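Aclacinomycin-N/aclacinomycin-A oxidase (PDB 2IPI) oxidises the terminal sugar of aclacinomycin antibiotics in two successive steps, using a bicovalently attached FAD and molecular oxygen and releasing hydrogen peroxide. Local coordinates at residues S288-F293 with D306-G311; P242-S247 with E342-A347. All coordinates share one frame; numbering follows the deposited sequence.

Interaction 1. Residues S288-F293 with D306-G311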
ATOM      1  N   SER A 288     -16.877   1.324 -10.038  1.00 14.25           N
ATOM      2  CA  SER A 288     -17.063   0.439  -8.899  1.00 13.67           C
ATOM      3  C   SER A 288     -16.412  -0.924  -9.100  1.00 15.63           C
ATOM      4  O   SER A 288     -16.452  -1.724  -8.166  1.00 17.00           O
ATOM      5  CB  SER A 288     -18.560   0.272  -8.608  1.00 16.14           C
ATOM      6  OG  SER A 288     -19.051   1.512  -8.123  1.00 15.57           O
ATOM      7  N   MET A 289     -15.825  -1.171 -10.263  1.00 14.28           N
ATOM      8  CA  MET A 289     -15.130  -2.446 -10.517  1.00 13.68           C
ATOM      9  C   MET A 289     -13.686  -2.407 -10.055  1.00 15.87           C
ATOM     10  O   MET A 289     -13.017  -1.373 -10.161  1.00 17.74           O
ATOM     11  CB  MET A 289     -15.181  -2.765 -12.021  1.00 13.57           C
ATOM     12  CG  MET A 289     -14.986  -4.225 -12.406  1.00 13.71           C
ATOM     13  SD  MET A 289     -14.580  -4.511 -14.150  1.00 20.02           S
ATOM     14  CE  MET A 289     -12.828  -4.135 -14.152  1.00 19.31           C
ATOM     15  N   HIS A 290     -13.154  -3.508  -9.534  1.00 15.50           N
ATOM     16  CA  HIS A 290     -11.728  -3.647  -9.265  1.00 18.61           C
ATOM     17  C   HIS A 290     -11.209  -4.949  -9.881  1.00 19.93           C
ATOM     18  O   HIS A 290     -11.925  -5.960  -9.872  1.00 16.05           O
ATOM     19  CB  HIS A 290     -11.458  -3.615  -7.764  1.00 21.00           C
ATOM     20  CG  HIS A 290     -10.024  -3.759  -7.357  1.00 24.46           C
ATOM     21  ND1 HIS A 290      -9.526  -4.928  -6.809  1.00 26.45           N
ATOM     22  CD2 HIS A 290      -8.973  -2.914  -7.401  1.00 23.55           C
ATOM     23  CE1 HIS A 290      -8.244  -4.796  -6.534  1.00 24.27           C
ATOM     24  NE2 HIS A 290      -7.884  -3.573  -6.891  1.00 24.78           N
ATOM     25  N   SER A 291      -9.986  -4.929 -10.411  1.00 16.40           N
ATOM     26  CA  SER A 291      -9.347  -6.162 -10.845  1.00 14.65           C
ATOM     27  C   SER A 291      -7.838  -6.109 -10.591  1.00 14.16           C
ATOM     28  O   SER A 291      -7.235  -5.046 -10.647  1.00 13.15           O
ATOM     29  CB  SER A 291      -9.584  -6.492 -12.315  1.00 13.96           C
ATOM     30  OG  SER A 291      -8.826  -5.681 -13.183  1.00 15.91           O
ATOM     31  N   VAL A 292      -7.309  -7.295 -10.348  1.00 15.78           N
ATOM     32  CA  VAL A 292      -5.893  -7.592 -10.256  1.00 15.39           C
ATOM     33  C   VAL A 292      -5.531  -8.639 -11.313  1.00 15.50           C
ATOM     34  O   VAL A 292      -6.152  -9.699 -11.345  1.00 11.42           O
ATOM     35  CB  VAL A 292      -5.507  -8.110  -8.867  1.00 16.25           C
ATOM     36  CG1 VAL A 292      -4.012  -8.395  -8.799  1.00 18.58           C
ATOM     37  CG2 VAL A 292      -5.922  -7.103  -7.807  1.00 19.34           C
ATOM     38  N   PHE A 293      -4.573  -8.315 -12.171  1.00 14.49           N
ATOM     39  CA  PHE A 293      -4.188  -9.312 -13.195  1.00 14.41           C
ATOM     40  C   PHE A 293      -2.880  -9.925 -12.721  1.00 12.10           C
ATOM     41  O   PHE A 293      -1.856  -9.258 -12.737  1.00 14.63           O
ATOM     42  CB  PHE A 293      -4.100  -8.706 -14.583  1.00 13.86           C
ATOM     43  CG  PHE A 293      -4.327  -9.687 -15.740  1.00 13.07           C
ATOM     44  CD1 PHE A 293      -4.565  -9.209 -17.012  1.00 13.91           C
ATOM     45  CD2 PHE A 293      -4.310 -11.051 -15.522  1.00 15.51           C
ATOM     46  CE1 PHE A 293      -4.794 -10.087 -18.069  1.00 11.96           C
ATOM     47  CE2 PHE A 293      -4.519 -11.943 -16.557  1.00 13.12           C
ATOM     48  CZ  PHE A 293      -4.750 -11.445 -17.827  1.00 11.00           C
ATOM     49  N   ASP A 306      -8.409 -11.408 -11.782  1.00 16.76           N
ATOM     50  CA  ASP A 306      -9.344 -11.470 -10.661  1.00 15.92           C
ATOM     51  C   ASP A 306     -10.148 -10.182 -10.551  1.00 17.99           C
ATOM     52  O   ASP A 306      -9.655  -9.136 -10.138  1.00 22.01           O
ATOM     53  CB  ASP A 306      -8.588 -11.781  -9.374  1.00 16.14           C
ATOM     54  CG  ASP A 306      -9.472 -12.021  -8.166  1.00 14.57           C
ATOM     55  OD1 ASP A 306      -8.926 -12.381  -7.105  1.00 16.72           O
ATOM     56  OD2 ASP A 306     -10.703 -11.854  -8.252  1.00 17.89           O
ATOM     57  N   ILE A 307     -11.423 -10.239 -10.911  1.00 16.59           N
ATOM     58  CA  ILE A 307     -12.242  -9.048 -11.058  1.00 17.91           C
ATOM     59  C   ILE A 307     -13.380  -8.991 -10.046  1.00 17.26           C
ATOM     60  O   ILE A 307     -13.968 -10.011  -9.669  1.00 15.25           O
ATOM     61  CB  ILE A 307     -12.779  -8.987 -12.506  1.00 22.83           C
ATOM     62  CG1 ILE A 307     -14.301  -8.898 -12.598  1.00 26.65           C
ATOM     63  CG2 ILE A 307     -12.272 -10.145 -13.363  1.00 20.19           C
ATOM     64  CD1 ILE A 307     -14.806  -8.840 -14.031  1.00 24.51           C
ATOM     65  N   GLN A 308     -13.724  -7.793  -9.560  1.00 12.60           N
ATOM     66  CA  GLN A 308     -14.855  -7.768  -8.624  1.00 13.90           C
ATOM     67  C   GLN A 308     -15.657  -6.478  -8.768  1.00 15.10           C
ATOM     68  O   GLN A 308     -15.139  -5.492  -9.282  1.00 16.12           O
ATOM     69  CB  GLN A 308     -14.380  -7.966  -7.190  1.00 13.14           C
ATOM     70  CG  GLN A 308     -13.662  -6.770  -6.587  1.00 14.65           C
ATOM     71  CD  GLN A 308     -12.916  -7.116  -5.312  1.00 15.76           C
ATOM     72  OE1 GLN A 308     -13.508  -7.317  -4.242  1.00 21.04           O
ATOM     73  NE2 GLN A 308     -11.597  -7.182  -5.442  1.00 14.92           N
ATOM     74  N   ILE A 309     -16.911  -6.494  -8.325  1.00 15.44           N
ATOM     75  CA  ILE A 309     -17.780  -5.329  -8.393  1.00 15.01           C
ATOM     76  C   ILE A 309     -18.950  -5.473  -7.412  1.00 18.68           C
ATOM     77  O   ILE A 309     -19.275  -6.578  -6.983  1.00 23.69           O
ATOM     78  CB  ILE A 309     -18.356  -5.106  -9.809  1.00 13.11           C
ATOM     79  CG1 ILE A 309     -18.865  -3.702 -10.056  1.00  7.00           C
ATOM     80  CG2 ILE A 309     -19.451  -6.136 -10.094  1.00 13.48           C
ATOM     81  CD1 ILE A 309     -18.911  -3.233 -11.490  1.00 11.68           C
ATOM     82  N   ASP A 310     -19.575  -4.352  -7.067  1.00 17.83           N
ATOM     83  CA  ASP A 310     -20.736  -4.369  -6.169  1.00 16.38           C
ATOM     84  C   ASP A 310     -21.867  -5.104  -6.878  1.00 16.64           C
ATOM     85  O   ASP A 310     -22.376  -4.630  -7.899  1.00 13.38           O
ATOM     86  CB  ASP A 310     -21.098  -2.948  -5.793  1.00 16.41           C
ATOM     87  CG  ASP A 310     -22.474  -2.651  -5.272  1.00 19.42           C
ATOM     88  OD1 ASP A 310     -23.080  -3.473  -4.555  1.00 22.82           O
ATOM     89  OD2 ASP A 310     -22.964  -1.530  -5.574  1.00 22.14           O
ATOM     90  N   GLY A 311     -22.235  -6.250  -6.336  1.00 15.60           N
ATOM     91  CA  GLY A 311     -23.312  -7.055  -6.864  1.00 19.81           C
ATOM     92  C   GLY A 311     -24.669  -6.384  -6.814  1.00 21.85           C
ATOM     93  O   GLY A 311     -25.652  -6.930  -7.332  1.00 27.07           O
TER

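Interaction 2. Residues P242-S247 with E342-A347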
ATOM      1  N   PRO A 242     -18.221   6.260   3.226  1.00 11.83           N
ATOM      2  CA  PRO A 242     -18.910   5.453   2.207  1.00  9.68           C
ATOM      3  C   PRO A 242     -19.502   4.179   2.788  1.00  8.80           C
ATOM      4  O   PRO A 242     -18.952   3.517   3.668  1.00  8.59           O
ATOM      5  CB  PRO A 242     -17.794   5.130   1.207  1.00 11.30           C
ATOM      6  CG  PRO A 242     -16.893   6.333   1.344  1.00 10.99           C
ATOM      7  CD  PRO A 242     -16.796   6.474   2.855  1.00  9.07           C
ATOM      8  N   LYS A 243     -20.670   3.832   2.233  1.00 20.06           N
ATOM      9  CA  LYS A 243     -21.377   2.625   2.594  1.00 18.14           C
ATOM     10  C   LYS A 243     -20.853   1.397   1.861  1.00 15.01           C
ATOM     11  O   LYS A 243     -20.573   1.476   0.671  1.00 17.69           O
ATOM     12  CB  LYS A 243     -22.874   2.754   2.269  1.00 21.74           C
ATOM     13  CG  LYS A 243     -23.732   2.553   3.514  1.00 22.45           C
ATOM     14  CD  LYS A 243     -23.716   3.826   4.350  1.00 16.99           C
ATOM     15  CE  LYS A 243     -25.013   4.606   4.148  1.00 13.37           C
ATOM     16  NZ  LYS A 243     -26.000   4.234   5.206  1.00 14.26           N
ATOM     17  N   ALA A 244     -20.745   0.284   2.574  1.00 12.06           N
ATOM     18  CA  ALA A 244     -20.282  -0.958   1.974  1.00 13.45           C
ATOM     19  C   ALA A 244     -21.194  -1.371   0.821  1.00 14.79           C
ATOM     20  O   ALA A 244     -22.378  -1.041   0.828  1.00  9.76           O
ATOM     21  CB  ALA A 244     -20.182  -2.081   3.002  1.00 13.80           C
ATOM     22  N   PRO A 245     -20.638  -2.064  -0.171  1.00 16.23           N
ATOM     23  CA  PRO A 245     -21.435  -2.615  -1.270  1.00 14.93           C
ATOM     24  C   PRO A 245     -22.475  -3.599  -0.759  1.00 13.00           C
ATOM     25  O   PRO A 245     -22.300  -4.190   0.301  1.00 13.61           O
ATOM     26  CB  PRO A 245     -20.414  -3.382  -2.123  1.00 15.13           C
ATOM     27  CG  PRO A 245     -19.157  -2.616  -1.853  1.00 18.41           C
ATOM     28  CD  PRO A 245     -19.211  -2.348  -0.358  1.00 18.61           C
ATOM     29  N   THR A 246     -23.532  -3.763  -1.537  1.00 14.12           N
ATOM     30  CA  THR A 246     -24.593  -4.725  -1.224  1.00 15.53           C
ATOM     31  C   THR A 246     -24.031  -6.132  -1.084  1.00 15.22           C
ATOM     32  O   THR A 246     -24.354  -6.924  -0.205  1.00 18.70           O
ATOM     33  CB  THR A 246     -25.670  -4.719  -2.327  1.00 17.43           C
ATOM     34  OG1 THR A 246     -26.279  -3.440  -2.419  1.00 20.88           O
ATOM     35  CG2 THR A 246     -26.754  -5.728  -1.946  1.00 17.22           C
ATOM     36  N   SER A 247     -23.128  -6.442  -2.012  1.00 14.91           N
ATOM     37  CA  SER A 247     -22.447  -7.721  -2.102  1.00 14.83           C
ATOM     38  C   SER A 247     -21.262  -7.616  -3.058  1.00 13.35           C
ATOM     39  O   SER A 247     -21.088  -6.572  -3.698  1.00 16.18           O
ATOM     40  CB  SER A 247     -23.410  -8.811  -2.604  1.00 15.07           C
ATOM     41  OG  SER A 247     -23.993  -8.379  -3.829  1.00 17.09           O
ATOM     42  N   GLU A 342     -20.922 -13.194  -3.177  1.00 20.58           N
ATOM     43  CA  GLU A 342     -20.772 -13.389  -1.751  1.00 18.40           C
ATOM     44  C   GLU A 342     -21.048 -12.114  -0.963  1.00 15.41           C
ATOM     45  O   GLU A 342     -21.015 -11.024  -1.508  1.00 13.00           O
ATOM     46  CB  GLU A 342     -19.345 -13.912  -1.493  1.00 21.48           C
ATOM     47  CG  GLU A 342     -19.221 -15.397  -1.793  1.00 25.63           C
ATOM     48  CD  GLU A 342     -19.395 -16.317  -0.605  1.00 28.74           C
ATOM     49  OE1 GLU A 342     -20.419 -16.314   0.106  1.00 26.06           O
ATOM     50  OE2 GLU A 342     -18.479 -17.136  -0.358  1.00 33.95           O
ATOM     51  N   PRO A 343     -21.335 -12.249   0.319  1.00 14.79           N
ATOM     52  CA  PRO A 343     -21.546 -11.048   1.134  1.00 15.62           C
ATOM     53  C   PRO A 343     -20.268 -10.216   1.173  1.00 14.58           C
ATOM     54  O   PRO A 343     -19.157 -10.758   1.242  1.00 11.58           O
ATOM     55  CB  PRO A 343     -21.893 -11.599   2.513  1.00 17.56           C
ATOM     56  CG  PRO A 343     -22.300 -13.019   2.276  1.00 17.76           C
ATOM     57  CD  PRO A 343     -21.495 -13.483   1.096  1.00 14.94           C
ATOM     58  N   TRP A 344     -20.452  -8.896   1.112  1.00 14.32           N
ATOM     59  CA  TRP A 344     -19.295  -8.006   1.082  1.00 16.93           C
ATOM     60  C   TRP A 344     -18.296  -8.265   2.204  1.00 16.67           C
ATOM     61  O   TRP A 344     -17.084  -8.331   1.936  1.00 20.61           O
ATOM     62  CB  TRP A 344     -19.743  -6.526   1.109  1.00 16.66           C
ATOM     63  CG  TRP A 344     -18.520  -5.648   1.033  1.00 17.59           C
ATOM     64  CD1 TRP A 344     -17.783  -5.303  -0.060  1.00 17.59           C
ATOM     65  CD2 TRP A 344     -17.901  -5.003   2.157  1.00 16.06           C
ATOM     66  NE1 TRP A 344     -16.749  -4.484   0.308  1.00 16.77           N
ATOM     67  CE2 TRP A 344     -16.794  -4.285   1.666  1.00 17.03           C
ATOM     68  CE3 TRP A 344     -18.203  -4.989   3.520  1.00 16.69           C
ATOM     69  CZ2 TRP A 344     -15.975  -3.542   2.520  1.00 17.61           C
ATOM     70  CZ3 TRP A 344     -17.391  -4.255   4.365  1.00 12.38           C
ATOM     71  CH2 TRP A 344     -16.299  -3.551   3.851  1.00 17.06           C
ATOM     72  N   LEU A 345     -18.708  -8.407   3.456  1.00 14.45           N
ATOM     73  CA  LEU A 345     -17.695  -8.591   4.500  1.00 15.90           C
ATOM     74  C   LEU A 345     -16.994  -9.941   4.372  1.00 14.53           C
ATOM     75  O   LEU A 345     -15.778 -10.063   4.474  1.00 11.72           O
ATOM     76  CB  LEU A 345     -18.271  -8.445   5.916  1.00 12.83           C
ATOM     77  CG  LEU A 345     -17.153  -8.541   6.986  1.00 12.30           C
ATOM     78  CD1 LEU A 345     -16.302  -7.278   6.931  1.00  8.62           C
ATOM     79  CD2 LEU A 345     -17.707  -8.760   8.379  1.00 13.27           C
ATOM     80  N   ARG A 346     -17.782 -10.983   4.127  1.00 14.56           N
ATOM     81  CA  ARG A 346     -17.213 -12.324   3.982  1.00 15.43           C
ATOM     82  C   ARG A 346     -16.156 -12.337   2.891  1.00 12.76           C
ATOM     83  O   ARG A 346     -15.046 -12.839   3.088  1.00 17.15           O
ATOM     84  CB  ARG A 346     -18.334 -13.320   3.670  1.00 11.61           C
ATOM     85  CG  ARG A 346     -17.857 -14.644   3.093  1.00 17.29           C
ATOM     86  CD  ARG A 346     -18.741 -15.821   3.434  1.00 20.98           C
ATOM     87  NE  ARG A 346     -18.027 -16.871   4.152  1.00 23.51           N
ATOM     88  CZ  ARG A 346     -18.406 -18.126   4.305  1.00 24.83           C
ATOM     89  NH1 ARG A 346     -19.539 -18.601   3.795  1.00 27.45           N
ATOM     90  NH2 ARG A 346     -17.648 -18.975   4.996  1.00 26.69           N
ATOM     91  N   ALA A 347     -16.503 -11.783   1.736  1.00 15.37           N
ATOM     92  CA  ALA A 347     -15.579 -11.772   0.604  1.00 17.03           C
ATOM     93  C   ALA A 347     -14.311 -10.990   0.950  1.00 18.25           C
ATOM     94  O   ALA A 347     -13.197 -11.402   0.630  1.00 20.83           O
ATOM     95  CB  ALA A 347     -16.287 -11.201  -0.618  1.00 12.02           C
TER
HETATM   96  O   HOH W   1     -23.341  -8.509   1.436  1.00 12.23           O

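Interaction 1. Residues S288-F293 with D306-G311
The carbonyl oxygen of Gln308 is gripped by two successive residues of the facing segment, 288-293: His290 N donates to Gln308 O at 2.8 Å in a fairly straight bond, and the CA-H of Met289 reaches Gln308 O at 3.3 Å. The return bond, Gln308 N to His290 O, runs nearly in line with the carbonyl. A second hydrogen-bonded pair follows in this antiparallel beta hairpin, with Val292 N 3.0 Å from Asp306 O and Asp306 N 2.9 Å from Val292 O. On one face His290 and Gln308 lie side by side, pointing the same way, with CG of His290 anti to its backbone N (chi1 180°) and CG of Gln308 between its backbone N and carbonyl carbon. Gln308 NE2 comes to the edge of the imidazole, near its plane, but its bond to His290 ND1 is weak, long at 3.4 Å and bent to 123° at the hydrogen; ring and amide planes stand 59° apart. On the other face Met289 CB packs against Ile309 CD1 at 3.8 Å, and Met289 SD lies 4.3 Å from Ile307 CD1; Phe323, Leu319 and Leu320 cover this group. Backbone bonds thus carry the pairing; one face is largely apolar and packs on helix 316-327, while the other borders the active site through Val292, which touches Tyr397, one of two proton acceptors.

Interaction 2. Residues P242-S247 with E342-A347
Ala244 and Pro245 lie over the same face of the Trp344 indole in a pair of CH-pi contacts, by which the loop leading to strand 248-256 packs on the first turn of helix 344-348. The two rings of the indole are shared out. Pro245 CD sits over the five-membered ring, 3.4 Å from its centroid and 16° off the normal, shifted toward the rim at CD1 and NE1. Ala244 CB covers the six-membered ring, 3.8 Å from its centroid and 20° off the normal, and comes closest to CE3 at 3.6 Å. CG of Trp344 is anti to its backbone N (chi1 -178°), and the bond from CA to CB points toward the loop. Tyr137 of helix 129-140 also meets the indole ring, and its side chain touches Ala244 too.

No direct hydrogen bond joins the segments. Pro343 holds the N-cap position, and the N-H of Trp344 that follows it donates to a water 2.9 Å from Trp344 N; the same water donates to Thr246 O and so bridges the helix start to the loop. Ser247 contributes carbon rather than its hydroxyl: its CB rests 3.4 Å from Glu342 O.

In the fold
From strand 221-227 the chain runs through the loop holding 242-247 into strand 248-256 of the seven-stranded antiparallel sheet, and on through helix 262-278 to the hairpin of strands 290-296 and 302-310. Interaction 1 closes this hairpin over 12 intervening residues. After helix 316-327 and edge strand 336-342, interaction 2 closes a loop of 94 residues, within which interaction 1 is nested. The two meet directly: Gly311 N lies 2.9 Å from Ser247 O and Asp310 OD1 lies 3.1 Å from Thr246 N, both probable hydrogen bonds. Together they tie the hairpin, the entry to strand 248-256 and the start of helix 344-348 at one end of the sheet.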